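Local coordinates for putative short-chain oxidoreductase (Thermus thermophilus, PDB 2YUT) that binds NADP(H) in a Rossmann-type fold and, as a member of the short-chain dehydrogenase/reductase family, probably catalyses an NADP(H)-dependent oxidation or reduction, at the interface of chains A and B. Numbering follows the deposited sequence. Chains: chain A/B, Putative short-chain oxidoreductase.

Contact 1: the interface of chains A and B. Residues chain A 105-108, 110, 148, 151-152, 155; chain B 82-83.
Two copies of a short-chain dehydrogenase/reductase meet here in a two-fold symmetric interface, where a loop of chain B, B:Val82 and B:Arg83, plugs into chain A between helix 89-107 and the end of helix 132-153. It pins one end of what is probably the family's dimer, and its twin the other. B:Arg83 bends at chi2 and chi3 (-70° and -80°), which brings its guanidinium round to meet A:Glu155 along one side and backbone carbonyls along another. The carboxylate of A:Glu155 lies nearly coplanar with the guanidinium and pairs with it side-on: B:Arg83 NE reaches OE2 at 2.7 Å in a salt bridge, and NH2 reaches OE1 at 2.9 Å, each oxygen using its syn lone pair. At the tip, B:Arg83 NH1 and NH2 both grip the carbonyl O of A:Ala108, at 2.9 and 3.0 Å. B:Arg83 NH1 also bonds to A:Leu105 O at 2.7 Å, near the C-terminal end of helix 89-107, where the helix dipole may favour a cation. A leucine in place of B:Arg83 would probably leave the A:Glu155 carboxylate without its charged mate and the two carbonyls without these donors. Alongside, B:Val82 offers its backbone N to the syn lone pair of A:Glu151 OE1 at 3.0 Å. The CG2 methyl of B:Val82 rests on A:Ala148 CB at 3.7 Å and also touches CD2 of A:Leu152, whose other methyl, CD1, packs against CD of B:Arg83.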
# COMPACT_ATOMS: atom_id res chain seq x y z
N LEU A 105 1.53 -11.92 10.34
CA LEU A 105 1.39 -11.15 11.56
C LEU A 105 0.09 -11.43 12.31
O LEU A 105 0.04 -11.37 13.54
CB LEU A 105 1.48 -9.65 11.25
CG LEU A 105 1.49 -8.70 12.44
CD1 LEU A 105 2.64 -9.07 13.39
CD2 LEU A 105 1.64 -7.26 11.96
N LYS A 106 -0.97 -11.75 11.57
CA LYS A 106 -2.25 -12.03 12.20
C LYS A 106 -2.29 -13.36 12.94
O LYS A 106 -2.86 -13.45 14.02
CB LYS A 106 -3.36 -12.02 11.14
CG LYS A 106 -4.73 -12.45 11.68
CD LYS A 106 -5.79 -12.48 10.58
CE LYS A 106 -7.15 -12.88 11.13
NZ LYS A 106 -8.16 -13.04 10.04
N HIS A 107 -1.69 -14.39 12.35
CA HIS A 107 -1.71 -15.72 12.95
C HIS A 107 -0.49 -16.12 13.78
O HIS A 107 -0.49 -17.18 14.40
CB HIS A 107 -1.94 -16.74 11.85
CG HIS A 107 -3.22 -16.53 11.10
ND1 HIS A 107 -4.45 -16.85 11.63
CD2 HIS A 107 -3.46 -15.97 9.89
CE1 HIS A 107 -5.40 -16.51 10.77
NE2 HIS A 107 -4.82 -15.98 9.71
N ALA A 108 0.54 -15.29 13.79
CA ALA A 108 1.74 -15.62 14.54
C ALA A 108 1.54 -15.72 16.06
O ALA A 108 0.78 -14.95 16.66
CB ALA A 108 2.84 -14.61 14.23
N PHE A 110 3.41 -15.30 19.56
CA PHE A 110 4.61 -14.62 20.06
C PHE A 110 4.83 -14.77 21.55
O PHE A 110 3.88 -14.83 22.32
CB PHE A 110 4.53 -13.12 19.77
CG PHE A 110 4.68 -12.76 18.32
CD1 PHE A 110 5.88 -12.95 17.65
CD2 PHE A 110 3.61 -12.18 17.63
CE1 PHE A 110 6.03 -12.58 16.31
CE2 PHE A 110 3.74 -11.79 16.29
CZ PHE A 110 4.95 -11.99 15.63
N ALA A 148 -0.11 -0.94 13.31
CA ALA A 148 -0.16 -2.14 14.14
C ALA A 148 0.81 -2.08 15.32
O ALA A 148 0.71 -2.88 16.25
CB ALA A 148 0.14 -3.37 13.29
N GLU A 151 -0.68 -1.99 18.84
CA GLU A 151 -1.48 -3.19 19.07
C GLU A 151 -0.56 -4.32 19.53
O GLU A 151 -0.85 -5.00 20.51
CB GLU A 151 -2.18 -3.63 17.78
CG GLU A 151 -3.32 -2.74 17.34
CD GLU A 151 -4.01 -3.26 16.09
OE1 GLU A 151 -4.40 -4.45 16.08
OE2 GLU A 151 -4.16 -2.48 15.13
N LEU A 152 0.54 -4.51 18.82
CA LEU A 152 1.50 -5.56 19.15
C LEU A 152 2.26 -5.31 20.45
O LEU A 152 2.52 -6.24 21.21
CB LEU A 152 2.48 -5.74 17.99
CG LEU A 152 1.99 -6.61 16.82
CD1 LEU A 152 1.93 -8.07 17.26
CD2 LEU A 152 0.62 -6.13 16.34
N GLU A 155 0.90 -6.70 23.44
CA GLU A 155 1.14 -8.13 23.64
C GLU A 155 2.59 -8.35 24.04
O GLU A 155 3.03 -9.49 24.20
CB GLU A 155 0.86 -8.92 22.36
CG GLU A 155 -0.58 -8.91 21.90
CD GLU A 155 -0.79 -9.75 20.65
OE1 GLU A 155 -0.49 -10.96 20.68
OE2 GLU A 155 -1.26 -9.21 19.63
N VAL B 82 -5.08 -6.05 13.64
CA VAL B 82 -4.32 -6.88 12.72
C VAL B 82 -4.12 -8.27 13.30
O VAL B 82 -3.67 -9.19 12.62
CB VAL B 82 -2.94 -6.28 12.43
CG1 VAL B 82 -3.09 -4.87 11.87
CG2 VAL B 82 -2.10 -6.27 13.70
N ARG B 83 -4.48 -8.43 14.57
CA ARG B 83 -4.31 -9.70 15.26
C ARG B 83 -5.54 -10.60 15.26
O ARG B 83 -5.45 -11.77 15.60
CB ARG B 83 -3.86 -9.43 16.70
CG ARG B 83 -2.48 -8.78 16.77
CD ARG B 83 -1.40 -9.77 16.34
NE ARG B 83 -1.06 -10.69 17.42
CZ ARG B 83 -0.51 -11.88 17.25
NH1 ARG B 83 -0.24 -12.32 16.02
NH2 ARG B 83 -0.22 -12.64 18.29

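Contact 2: the interface of chains A and B. Residues chain A 127-133, 135-136; chain B 144, 147, 151.
B:Tyr144 presents a face of its ring, near the CD1-CE1 side, to the methyl of A:Ala132 at the start of helix 132-153 in chain A, part of the helix pairing typical of short-chain dehydrogenase/reductase dimers. Its CG stands anti to the backbone N (chi1 -168°), which carries the ring alongside A:Ala132, and B:Tyr144 CE1 comes to 3.5 Å from A:Ala132 CB. CD1 also lies near the carbonyl O of A:Ala132, while at the root of the side chain B:Tyr144 CB meets A:Ala136 CB at 3.9 Å, one helical turn further on. The small alanines probably allow the two helices to come close here. One turn along chain B's helix, B:Ala147 points its methyl at the backbone: CB sits 3.5 Å from A:Ala132 CA and 3.9 Å from A:Gln127 CA, so it is held between the helix start and the loop leading into it. A turn further on, B:Glu151 stretches out, extended beyond CG, past A:Pro129, with its CG 4.0 Å from the proline CB. The carboxylate ends over the loop at A:Gly130, where OE2 makes a weak hydrogen bond to the backbone N. A water makes a firmer link, lying 2.8 Å from B:Glu151 OE2 and 2.9 Å from A:Ala132 N. That amide belongs to the first turn of its helix, so the carboxylate, through the water, probably gains some stabilisation from the positive end of the helix dipole.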
# COMPACT_ATOMS: atom_id res chain seq x y z
N GLN A 127 10.31 5.23 -5.02
CA GLN A 127 9.24 6.04 -5.60
C GLN A 127 9.74 6.78 -6.83
O GLN A 127 9.86 8.01 -6.84
CB GLN A 127 8.70 7.00 -4.56
CG GLN A 127 7.76 6.31 -3.58
CD GLN A 127 7.51 7.12 -2.32
OE1 GLN A 127 7.66 8.34 -2.31
NE2 GLN A 127 7.12 6.43 -1.25
N VAL A 128 10.02 6.01 -7.88
CA VAL A 128 10.54 6.53 -9.14
C VAL A 128 9.90 5.79 -10.31
O VAL A 128 9.34 4.70 -10.14
CB VAL A 128 12.08 6.35 -9.23
CG1 VAL A 128 12.74 6.91 -7.98
CG2 VAL A 128 12.42 4.87 -9.38
N PRO A 129 9.97 6.37 -11.52
CA PRO A 129 9.40 5.76 -12.73
C PRO A 129 9.80 4.30 -12.90
O PRO A 129 10.98 3.95 -12.80
CB PRO A 129 9.95 6.65 -13.84
CG PRO A 129 10.01 8.00 -13.18
CD PRO A 129 10.60 7.67 -11.83
N GLY A 130 8.82 3.45 -13.17
CA GLY A 130 9.09 2.04 -13.37
C GLY A 130 8.84 1.18 -12.15
O GLY A 130 8.59 -0.02 -12.28
N PHE A 131 8.89 1.78 -10.96
CA PHE A 131 8.69 1.02 -9.72
C PHE A 131 7.45 1.39 -8.90
O PHE A 131 7.42 1.14 -7.69
CB PHE A 131 9.93 1.14 -8.84
CG PHE A 131 11.17 0.55 -9.46
CD1 PHE A 131 11.16 -0.74 -9.99
CD2 PHE A 131 12.36 1.28 -9.50
CE1 PHE A 131 12.31 -1.29 -10.55
CE2 PHE A 131 13.51 0.73 -10.05
CZ PHE A 131 13.49 -0.56 -10.58
N ALA A 132 6.44 1.97 -9.54
CA ALA A 132 5.23 2.37 -8.83
C ALA A 132 4.61 1.21 -8.05
O ALA A 132 4.29 1.35 -6.87
CB ALA A 132 4.21 2.93 -9.81
N ALA A 133 4.44 0.07 -8.70
CA ALA A 133 3.86 -1.10 -8.05
C ALA A 133 4.66 -1.49 -6.80
O ALA A 133 4.10 -1.64 -5.72
CB ALA A 133 3.77 -2.26 -9.03
N ALA A 135 6.88 0.29 -5.15
CA ALA A 135 6.83 1.40 -4.20
C ALA A 135 5.54 1.36 -3.39
O ALA A 135 5.54 1.55 -2.18
CB ALA A 135 6.96 2.73 -4.93
N ALA A 136 4.42 1.13 -4.09
CA ALA A 136 3.12 1.07 -3.45
C ALA A 136 3.06 -0.04 -2.40
O ALA A 136 2.59 0.16 -1.29
CB ALA A 136 2.03 0.85 -4.50
N TYR B 144 2.39 5.04 -4.80
CA TYR B 144 2.14 4.74 -6.21
C TYR B 144 2.17 6.02 -7.05
O TYR B 144 2.81 6.09 -8.10
CB TYR B 144 0.78 4.07 -6.36
CG TYR B 144 0.55 3.47 -7.73
CD1 TYR B 144 1.21 2.30 -8.11
CD2 TYR B 144 -0.35 4.05 -8.62
CE1 TYR B 144 0.97 1.72 -9.35
CE2 TYR B 144 -0.59 3.47 -9.87
CZ TYR B 144 0.07 2.31 -10.22
OH TYR B 144 -0.16 1.74 -11.45
N ALA B 147 5.59 7.84 -7.45
CA ALA B 147 6.41 7.13 -8.43
C ALA B 147 5.95 7.42 -9.85
O ALA B 147 6.77 7.59 -10.75
CB ALA B 147 6.35 5.63 -8.16
N GLU B 151 6.27 10.06 -14.79
CA GLU B 151 5.76 9.38 -15.96
C GLU B 151 4.63 10.20 -16.58
O GLU B 151 4.61 10.43 -17.79
CB GLU B 151 5.21 8.00 -15.59
CG GLU B 151 6.25 6.97 -15.22
CD GLU B 151 5.64 5.61 -14.91
OE1 GLU B 151 4.85 5.11 -15.74
OE2 GLU B 151 5.94 5.05 -13.84
O HOH W 1 5.87 2.65 -12.33

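About 29 Å separates the C-alpha centres of contact 1 and contact 2, yet both draw on helix 132-153: contact 1 on its C-terminal stretch in chain A, contact 2 on its beginning in chain A and its later turns in chain B. Glu151 appears in each, as A:Glu151 in contact 1 and B:Glu151 in contact 2. Because the interface is two-fold symmetric, either copy of this glutamate should use one carboxylate oxygen for the partner's Val82 loop and the other for the partner's Gly130 loop. Contact 1 therefore adjoins the twin of contact 2, and each end of the paired helices is likely to be held by both kinds of contact.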